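Local atomic coordinates of NAD nucleotidase (Haemophilus influenzae, PDB entry 3ZTV), a protein that degrades NAD to adenosine and nicotinamide riboside, acting as a zinc-dependent periplasmic pyrophosphatase and 5'-nucleotidase. Residues L436-K447 against I503-N514. Numbering follows the deposited sequence.
Sequences LYTYKMEGSLVK and IDDNKRYLVGTN
Y437, Y439 and M441 exchange paired backbone hydrogen bonds with T513, V511 and Y509, six in all, the pattern of neighbouring antiparallel strands 436-442 and 508-514. In the non-hydrogen-bonded pairs between them CA-H groups approach carbonyls, T438 CA lying 3.1 Å from V511 O. Beyond the strands comes the turn 504-507: G443 N donates to K507 O (2.9 Å) and S444 N to D505 O, so the turn's carbonyls receive the first amides of helix 443-460. G443 sits against the edge of the Y509 ring, and D504 N donates to Y509 OH.

Charged chains occupy the sheet face that carries K440, E442 and R508. With CG anti to the backbone N (chi1 -176°), K440 lays CG over one face of the R508 guanidinium, 3.3 Å from R508 NH2; the bend at chi2 (74°) then turns the chain so that NZ comes to R508 O at 3.2 Å, well above the carbonyl plane. E442 runs beside R508, but its carboxylate stops short of a salt bridge; R508 NH2 pairs instead with E537. At the helix, K447 reaches D505 with an extended chain, NZ meeting the syn side of OD1 at 2.8 Å. A water joins the same NZ to I503 O.

Most apolar contacts lie on the face of M441 and V511 and beside the helix. M441, also touched by F527 of helix 525-530, packs CG on V511 CG2 at 3.6 Å; V446 touches that same methyl and I503 CD1. I503 CG2 presses tightly against K447 CE (3.5 Å).

At the far end N514 caps the next helix and bonds Q407 and N408. The pair belongs to the mixed sheet of the 5'-nucleotidase C-terminal domain, with one strand ending near the bound adenosine and the other leading into helix 443-460.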
ATOM      1  N   LEU A 436     -15.629   4.676 -25.077  1.00  8.20           N
ATOM      2  CA  LEU A 436     -16.219   3.726 -24.141  1.00  8.73           C
ATOM      3  C   LEU A 436     -16.227   4.309 -22.725  1.00  8.52           C
ATOM      4  O   LEU A 436     -15.211   4.841 -22.257  1.00  9.36           O
ATOM      5  CB  LEU A 436     -15.429   2.422 -24.169  1.00  8.58           C
ATOM      6  CG  LEU A 436     -15.870   1.298 -23.229  1.00 10.37           C
ATOM      7  CD1 LEU A 436     -17.245   0.770 -23.599  1.00 11.72           C
ATOM      8  CD2 LEU A 436     -14.855   0.175 -23.282  1.00 11.09           C
ATOM      9  N   TYR A 437     -17.369   4.192 -22.046  1.00  8.32           N
ATOM     10  CA  TYR A 437     -17.586   4.746 -20.710  1.00  8.77           C
ATOM     11  C   TYR A 437     -18.098   3.613 -19.814  1.00  8.86           C
ATOM     12  O   TYR A 437     -18.953   2.833 -20.247  1.00 10.36           O
ATOM     13  CB  TYR A 437     -18.646   5.855 -20.789  1.00  9.60           C
ATOM     14  CG  TYR A 437     -18.639   6.792 -19.600  1.00 10.26           C
ATOM     15  CD1 TYR A 437     -19.211   6.422 -18.390  1.00 10.54           C
ATOM     16  CD2 TYR A 437     -18.027   8.036 -19.681  1.00 10.93           C
ATOM     17  CE1 TYR A 437     -19.182   7.272 -17.295  1.00 11.18           C
ATOM     18  CE2 TYR A 437     -17.991   8.886 -18.593  1.00 12.29           C
ATOM     19  CZ  TYR A 437     -18.573   8.497 -17.403  1.00 11.49           C
ATOM     20  OH  TYR A 437     -18.546   9.337 -16.307  1.00 15.89           O
ATOM     21  N   THR A 438     -17.597   3.496 -18.583  1.00  8.83           N
ATOM     22  CA  THR A 438     -18.083   2.432 -17.697  1.00  9.46           C
ATOM     23  C   THR A 438     -18.695   2.942 -16.403  1.00  8.66           C
ATOM     24  O   THR A 438     -18.331   4.006 -15.900  1.00  9.88           O
ATOM     25  CB  THR A 438     -16.988   1.380 -17.339  1.00  9.74           C
ATOM     26  OG1 THR A 438     -15.980   1.976 -16.508  1.00 11.15           O
ATOM     27  CG2 THR A 438     -16.347   0.799 -18.592  1.00 10.68           C
ATOM     28  N   TYR A 439     -19.619   2.144 -15.870  1.00  9.64           N
ATOM     29  CA  TYR A 439     -20.177   2.318 -14.536  1.00 11.72           C
ATOM     30  C   TYR A 439     -20.134   0.987 -13.804  1.00  9.94           C
ATOM     31  O   TYR A 439     -20.212  -0.077 -14.420  1.00 11.58           O
ATOM     32  CB  TYR A 439     -21.643   2.742 -14.603  1.00 10.70           C
ATOM     33  CG  TYR A 439     -21.901   4.145 -15.100  1.00 10.43           C
ATOM     34  CD1 TYR A 439     -21.494   5.252 -14.363  1.00 10.38           C
ATOM     35  CD2 TYR A 439     -22.596   4.368 -16.287  1.00 10.59           C
ATOM     36  CE1 TYR A 439     -21.741   6.532 -14.803  1.00 11.31           C
ATOM     37  CE2 TYR A 439     -22.856   5.652 -16.734  1.00 11.88           C
ATOM     38  CZ  TYR A 439     -22.426   6.729 -15.980  1.00 11.73           C
ATOM     39  OH  TYR A 439     -22.669   8.005 -16.414  1.00 13.72           O
ATOM     40  N   LYS A 440     -20.026   1.051 -12.480  1.00 11.03           N
ATOM     41  CA  LYS A 440     -20.142  -0.132 -11.633  1.00 13.70           C
ATOM     42  C   LYS A 440     -21.509  -0.034 -10.969  1.00 13.07           C
ATOM     43  O   LYS A 440     -21.743   0.870 -10.174  1.00 14.30           O
ATOM     44  CB  LYS A 440     -19.036  -0.137 -10.576  1.00 14.76           C
ATOM     45  CG  LYS A 440     -19.009  -1.376  -9.692  1.00 16.73           C
ATOM     46  CD  LYS A 440     -18.479  -2.586 -10.438  1.00 17.44           C
ATOM     47  CE  LYS A 440     -18.188  -3.730  -9.479  1.00 21.90           C
ATOM     48  NZ  LYS A 440     -17.766  -4.965 -10.192  1.00 23.78           N
ATOM     49  N   MET A 441     -22.420  -0.940 -11.313  1.00 13.09           N
ATOM     50  CA  MET A 441     -23.830  -0.741 -10.990  1.00 14.25           C
ATOM     51  C   MET A 441     -24.562  -2.055 -10.744  1.00 12.71           C
ATOM     52  O   MET A 441     -24.288  -3.066 -11.390  1.00 12.50           O
ATOM     53  CB  MET A 441     -24.517   0.046 -12.117  1.00 13.98           C
ATOM     54  CG  MET A 441     -24.417  -0.618 -13.487  1.00 12.84           C
ATOM     55  SD  MET A 441     -24.969   0.399 -14.883  1.00 12.60           S
ATOM     56  CE  MET A 441     -26.716   0.561 -14.536  1.00 13.69           C
ATOM     57  N   GLU A 442     -25.500  -2.025  -9.802  1.00 14.16           N
ATOM     58  CA  GLU A 442     -26.278  -3.209  -9.449  1.00 15.08           C
ATOM     59  C   GLU A 442     -27.150  -3.708 -10.602  1.00 13.95           C
ATOM     60  O   GLU A 442     -27.575  -2.933 -11.461  1.00 13.69           O
ATOM     61  CB  GLU A 442     -27.155  -2.932  -8.225  1.00 15.56           C
ATOM     62  CG  GLU A 442     -26.385  -2.832  -6.912  1.00 18.36           C
ATOM     63  CD  GLU A 442     -25.771  -1.461  -6.667  1.00 20.05           C
ATOM     64  OE1 GLU A 442     -25.876  -0.578  -7.544  1.00 21.00           O
ATOM     65  OE2 GLU A 442     -25.180  -1.266  -5.584  1.00 25.19           O
ATOM     66  N   GLY A 443     -27.414  -5.010 -10.610  1.00 13.28           N
ATOM     67  CA  GLY A 443     -28.256  -5.609 -11.629  1.00 12.70           C
ATOM     68  C   GLY A 443     -29.622  -4.960 -11.756  1.00 12.83           C
ATOM     69  O   GLY A 443     -30.176  -4.882 -12.852  1.00 13.20           O
ATOM     70  N   SER A 444     -30.178  -4.499 -10.640  1.00 13.79           N
ATOM     71  CA  SER A 444     -31.481  -3.837 -10.673  1.00 13.07           C
ATOM     72  C   SER A 444     -31.445  -2.569 -11.529  1.00 14.19           C
ATOM     73  O   SER A 444     -32.417  -2.233 -12.206  1.00 14.13           O
ATOM     74  CB  SER A 444     -31.954  -3.512  -9.256  1.00 17.51           C
ATOM     75  OG  SER A 444     -31.028  -2.663  -8.597  1.00 17.48           O
ATOM     76  N   LEU A 445     -30.316  -1.867 -11.498  1.00 14.07           N
ATOM     77  CA  LEU A 445     -30.147  -0.660 -12.304  1.00 12.04           C
ATOM     78  C   LEU A 445     -29.906  -0.987 -13.774  1.00 11.81           C
ATOM     79  O   LEU A 445     -30.265  -0.204 -14.654  1.00 11.29           O
ATOM     80  CB  LEU A 445     -29.000   0.190 -11.758  1.00 14.06           C
ATOM     81  CG  LEU A 445     -29.249   0.843 -10.396  1.00 16.48           C
ATOM     82  CD1 LEU A 445     -27.958   1.423  -9.847  1.00 16.01           C
ATOM     83  CD2 LEU A 445     -30.326   1.911 -10.497  1.00 17.89           C
ATOM     84  N   VAL A 446     -29.283  -2.131 -14.037  1.00 12.15           N
ATOM     85  CA  VAL A 446     -29.109  -2.591 -15.411  1.00 11.37           C
ATOM     86  C   VAL A 446     -30.482  -2.842 -16.023  1.00 12.06           C
ATOM     87  O   VAL A 446     -30.755  -2.413 -17.143  1.00 11.37           O
ATOM     88  CB  VAL A 446     -28.240  -3.859 -15.504  1.00 11.95           C
ATOM     89  CG1 VAL A 446     -28.179  -4.359 -16.951  1.00 13.14           C
ATOM     90  CG2 VAL A 446     -26.836  -3.582 -14.969  1.00 12.51           C
ATOM     91  N   LYS A 447     -31.351  -3.520 -15.277  1.00 12.14           N
ATOM     92  CA  LYS A 447     -32.722  -3.730 -15.733  1.00 11.94           C
ATOM     93  C   LYS A 447     -33.397  -2.391 -16.020  1.00 10.81           C
ATOM     94  O   LYS A 447     -34.018  -2.212 -17.070  1.00 11.86           O
ATOM     95  CB  LYS A 447     -33.533  -4.514 -14.696  1.00 14.06           C
ATOM     96  CG  LYS A 447     -33.166  -5.990 -14.580  1.00 13.85           C
ATOM     97  CD  LYS A 447     -34.021  -6.686 -13.520  1.00 14.92           C
ATOM     98  CE  LYS A 447     -33.794  -8.188 -13.494  1.00 16.64           C
ATOM     99  NZ  LYS A 447     -34.477  -8.851 -12.336  1.00 20.21           N
ATOM    100  N   ILE A 503     -29.469 -12.595 -14.464  1.00 12.71           N
ATOM    101  CA  ILE A 503     -28.893 -11.418 -13.831  1.00 13.30           C
ATOM    102  C   ILE A 503     -29.285 -11.420 -12.355  1.00 14.91           C
ATOM    103  O   ILE A 503     -30.364 -11.899 -11.994  1.00 16.21           O
ATOM    104  CB  ILE A 503     -29.328 -10.097 -14.521  1.00 13.38           C
ATOM    105  CG1 ILE A 503     -28.427  -8.940 -14.078  1.00 12.85           C
ATOM    106  CG2 ILE A 503     -30.795  -9.794 -14.236  1.00 13.91           C
ATOM    107  CD1 ILE A 503     -28.557  -7.691 -14.944  1.00 12.54           C
ATOM    108  N   ASP A 504     -28.396 -10.905 -11.513  1.00 14.50           N
ATOM    109  CA  ASP A 504     -28.609 -10.826 -10.071  1.00 16.18           C
ATOM    110  C   ASP A 504     -28.846  -9.367  -9.691  1.00 16.07           C
ATOM    111  O   ASP A 504     -27.953  -8.530  -9.837  1.00 14.95           O
ATOM    112  CB  ASP A 504     -27.373 -11.374  -9.350  1.00 19.08           C
ATOM    113  CG  ASP A 504     -27.509 -11.371  -7.836  1.00 19.52           C
ATOM    114  OD1 ASP A 504     -28.366 -10.648  -7.294  1.00 19.76           O
ATOM    115  OD2 ASP A 504     -26.729 -12.094  -7.183  1.00 24.62           O
ATOM    116  N   ASP A 505     -30.049  -9.060  -9.213  1.00 15.86           N
ATOM    117  CA  ASP A 505     -30.425  -7.693  -8.866  1.00 16.05           C
ATOM    118  C   ASP A 505     -29.430  -6.992  -7.942  1.00 15.99           C
ATOM    119  O   ASP A 505     -29.279  -5.772  -7.997  1.00 16.29           O
ATOM    120  CB  ASP A 505     -31.809  -7.665  -8.206  1.00 18.09           C
ATOM    121  CG  ASP A 505     -32.940  -7.857  -9.194  1.00 22.94           C
ATOM    122  OD1 ASP A 505     -32.692  -7.784 -10.417  1.00 22.24           O
ATOM    123  OD2 ASP A 505     -34.087  -8.070  -8.737  1.00 23.95           O
ATOM    124  N   ASN A 506     -28.770  -7.764  -7.086  1.00 16.85           N
ATOM    125  CA  ASN A 506     -27.927  -7.190  -6.042  1.00 17.83           C
ATOM    126  C   ASN A 506     -26.433  -7.211  -6.352  1.00 18.52           C
ATOM    127  O   ASN A 506     -25.644  -6.567  -5.658  1.00 21.42           O
ATOM    128  CB  ASN A 506     -28.201  -7.880  -4.702  1.00 21.90           C
ATOM    129  CG  ASN A 506     -29.625  -7.675  -4.224  1.00 22.38           C
ATOM    130  OD1 ASN A 506     -30.182  -6.584  -4.342  1.00 25.08           O
ATOM    131  ND2 ASN A 506     -30.227  -8.733  -3.690  1.00 28.24           N
ATOM    132  N   LYS A 507     -26.043  -7.955  -7.383  1.00 16.86           N
ATOM    133  CA  LYS A 507     -24.649  -7.990  -7.801  1.00 16.42           C
ATOM    134  C   LYS A 507     -24.286  -6.694  -8.523  1.00 16.70           C
ATOM    135  O   LYS A 507     -25.077  -6.168  -9.307  1.00 15.98           O
ATOM    136  CB  LYS A 507     -24.375  -9.198  -8.707  1.00 17.56           C
ATOM    137  CG  LYS A 507     -22.957  -9.242  -9.266  1.00 18.32           C
ATOM    138  CD  LYS A 507     -22.677 -10.518 -10.036  1.00 17.36           C
ATOM    139  CE  LYS A 507     -21.338 -10.430 -10.764  1.00 19.26           C
ATOM    140  NZ  LYS A 507     -20.966 -11.695 -11.456  1.00 23.38           N
ATOM    141  N   ARG A 508     -23.100  -6.170  -8.228  1.00 15.97           N
ATOM    142  CA  ARG A 508     -22.592  -4.988  -8.910  1.00 16.48           C
ATOM    143  C   ARG A 508     -21.789  -5.410 -10.139  1.00 16.83           C
ATOM    144  O   ARG A 508     -20.763  -6.080 -10.024  1.00 18.15           O
ATOM    145  CB  ARG A 508     -21.744  -4.135  -7.961  1.00 18.86           C
ATOM    146  CG  ARG A 508     -22.552  -3.497  -6.837  1.00 18.71           C
ATOM    147  CD  ARG A 508     -21.671  -2.769  -5.825  1.00 25.06           C
ATOM    148  NE  ARG A 508     -21.194  -1.477  -6.313  1.00 25.93           N
ATOM    149  CZ  ARG A 508     -19.913  -1.120  -6.361  1.00 24.84           C
ATOM    150  NH1 ARG A 508     -18.972  -1.960  -5.953  1.00 28.82           N
ATOM    151  NH2 ARG A 508     -19.572   0.078  -6.818  1.00 23.23           N
ATOM    152  N   TYR A 509     -22.285  -5.029 -11.313  1.00 13.32           N
ATOM    153  CA  TYR A 509     -21.649  -5.348 -12.586  1.00 13.96           C
ATOM    154  C   TYR A 509     -20.834  -4.171 -13.104  1.00 11.86           C
ATOM    155  O   TYR A 509     -21.207  -3.019 -12.894  1.00 13.35           O
ATOM    156  CB  TYR A 509     -22.716  -5.700 -13.629  1.00 13.68           C
ATOM    157  CG  TYR A 509     -23.503  -6.948 -13.296  1.00 12.08           C
ATOM    158  CD1 TYR A 509     -24.670  -6.877 -12.545  1.00 11.89           C
ATOM    159  CD2 TYR A 509     -23.083  -8.193 -13.733  1.00 11.92           C
ATOM    160  CE1 TYR A 509     -25.388  -8.019 -12.231  1.00 13.74           C
ATOM    161  CE2 TYR A 509     -23.793  -9.339 -13.423  1.00 12.47           C
ATOM    162  CZ  TYR A 509     -24.943  -9.245 -12.677  1.00 13.25           C
ATOM    163  OH  TYR A 509     -25.649 -10.395 -12.370  1.00 14.71           O
ATOM    164  N   LEU A 510     -19.731  -4.464 -13.786  1.00 10.86           N
ATOM    165  CA  LEU A 510     -19.034  -3.421 -14.536  1.00 11.16           C
ATOM    166  C   LEU A 510     -19.641  -3.372 -15.928  1.00 10.25           C
ATOM    167  O   LEU A 510     -19.555  -4.340 -16.693  1.00 10.57           O
ATOM    168  CB  LEU A 510     -17.526  -3.662 -14.600  1.00 12.32           C
ATOM    169  CG  LEU A 510     -16.717  -2.533 -15.254  1.00 12.12           C
ATOM    170  CD1 LEU A 510     -16.814  -1.256 -14.451  1.00 12.92           C
ATOM    171  CD2 LEU A 510     -15.269  -2.948 -15.403  1.00 14.34           C
ATOM    172  N   VAL A 511     -20.267  -2.239 -16.225  1.00 10.71           N
ATOM    173  CA  VAL A 511     -21.057  -2.063 -17.434  1.00  9.71           C
ATOM    174  C   VAL A 511     -20.403  -1.029 -18.341  1.00 10.36           C
ATOM    175  O   VAL A 511     -20.062   0.073 -17.893  1.00 10.68           O
ATOM    176  CB  VAL A 511     -22.482  -1.600 -17.077  1.00 10.53           C
ATOM    177  CG1 VAL A 511     -23.272  -1.254 -18.330  1.00 10.61           C
ATOM    178  CG2 VAL A 511     -23.197  -2.672 -16.239  1.00 11.60           C
ATOM    179  N   GLY A 512     -20.215  -1.388 -19.608  1.00  8.91           N
ATOM    180  CA  GLY A 512     -19.679  -0.452 -20.584  1.00  9.17           C
ATOM    181  C   GLY A 512     -20.745   0.031 -21.547  1.00 11.39           C
ATOM    182  O   GLY A 512     -21.628  -0.731 -21.954  1.00 10.29           O
ATOM    183  N   THR A 513     -20.667   1.300 -21.929  1.00  8.57           N
ATOM    184  CA  THR A 513     -21.589   1.861 -22.911  1.00  9.19           C
ATOM    185  C   THR A 513     -20.856   2.985 -23.650  1.00  8.85           C
ATOM    186  O   THR A 513     -19.673   3.204 -23.398  1.00 10.78           O
ATOM    187  CB  THR A 513     -22.885   2.331 -22.238  1.00  9.26           C
ATOM    188  OG1 THR A 513     -23.867   2.630 -23.233  1.00 10.57           O
ATOM    189  CG2 THR A 513     -22.640   3.558 -21.385  1.00 10.58           C
ATOM    190  N   ASN A 514     -21.521   3.673 -24.572  1.00  9.62           N
ATOM    191  CA  ASN A 514     -20.859   4.783 -25.247  1.00  8.55           C
ATOM    192  C   ASN A 514     -21.063   6.077 -24.454  1.00  9.19           C
ATOM    193  O   ASN A 514     -22.002   6.194 -23.671  1.00 10.69           O
ATOM    194  CB  ASN A 514     -21.296   4.923 -26.714  1.00  9.65           C
ATOM    195  CG  ASN A 514     -22.734   5.348 -26.857  1.00  9.67           C
ATOM    196  OD1 ASN A 514     -23.112   6.435 -26.430  1.00 10.42           O
ATOM    197  ND2 ASN A 514     -23.547   4.493 -27.474  1.00 11.24           N
TER
HETATM  198  O   HOH W   1     -30.242  -3.595  -5.992  1.00 26.06           O
HETATM  199  O   HOH W   2     -33.181 -11.454 -11.719  1.00 22.38           O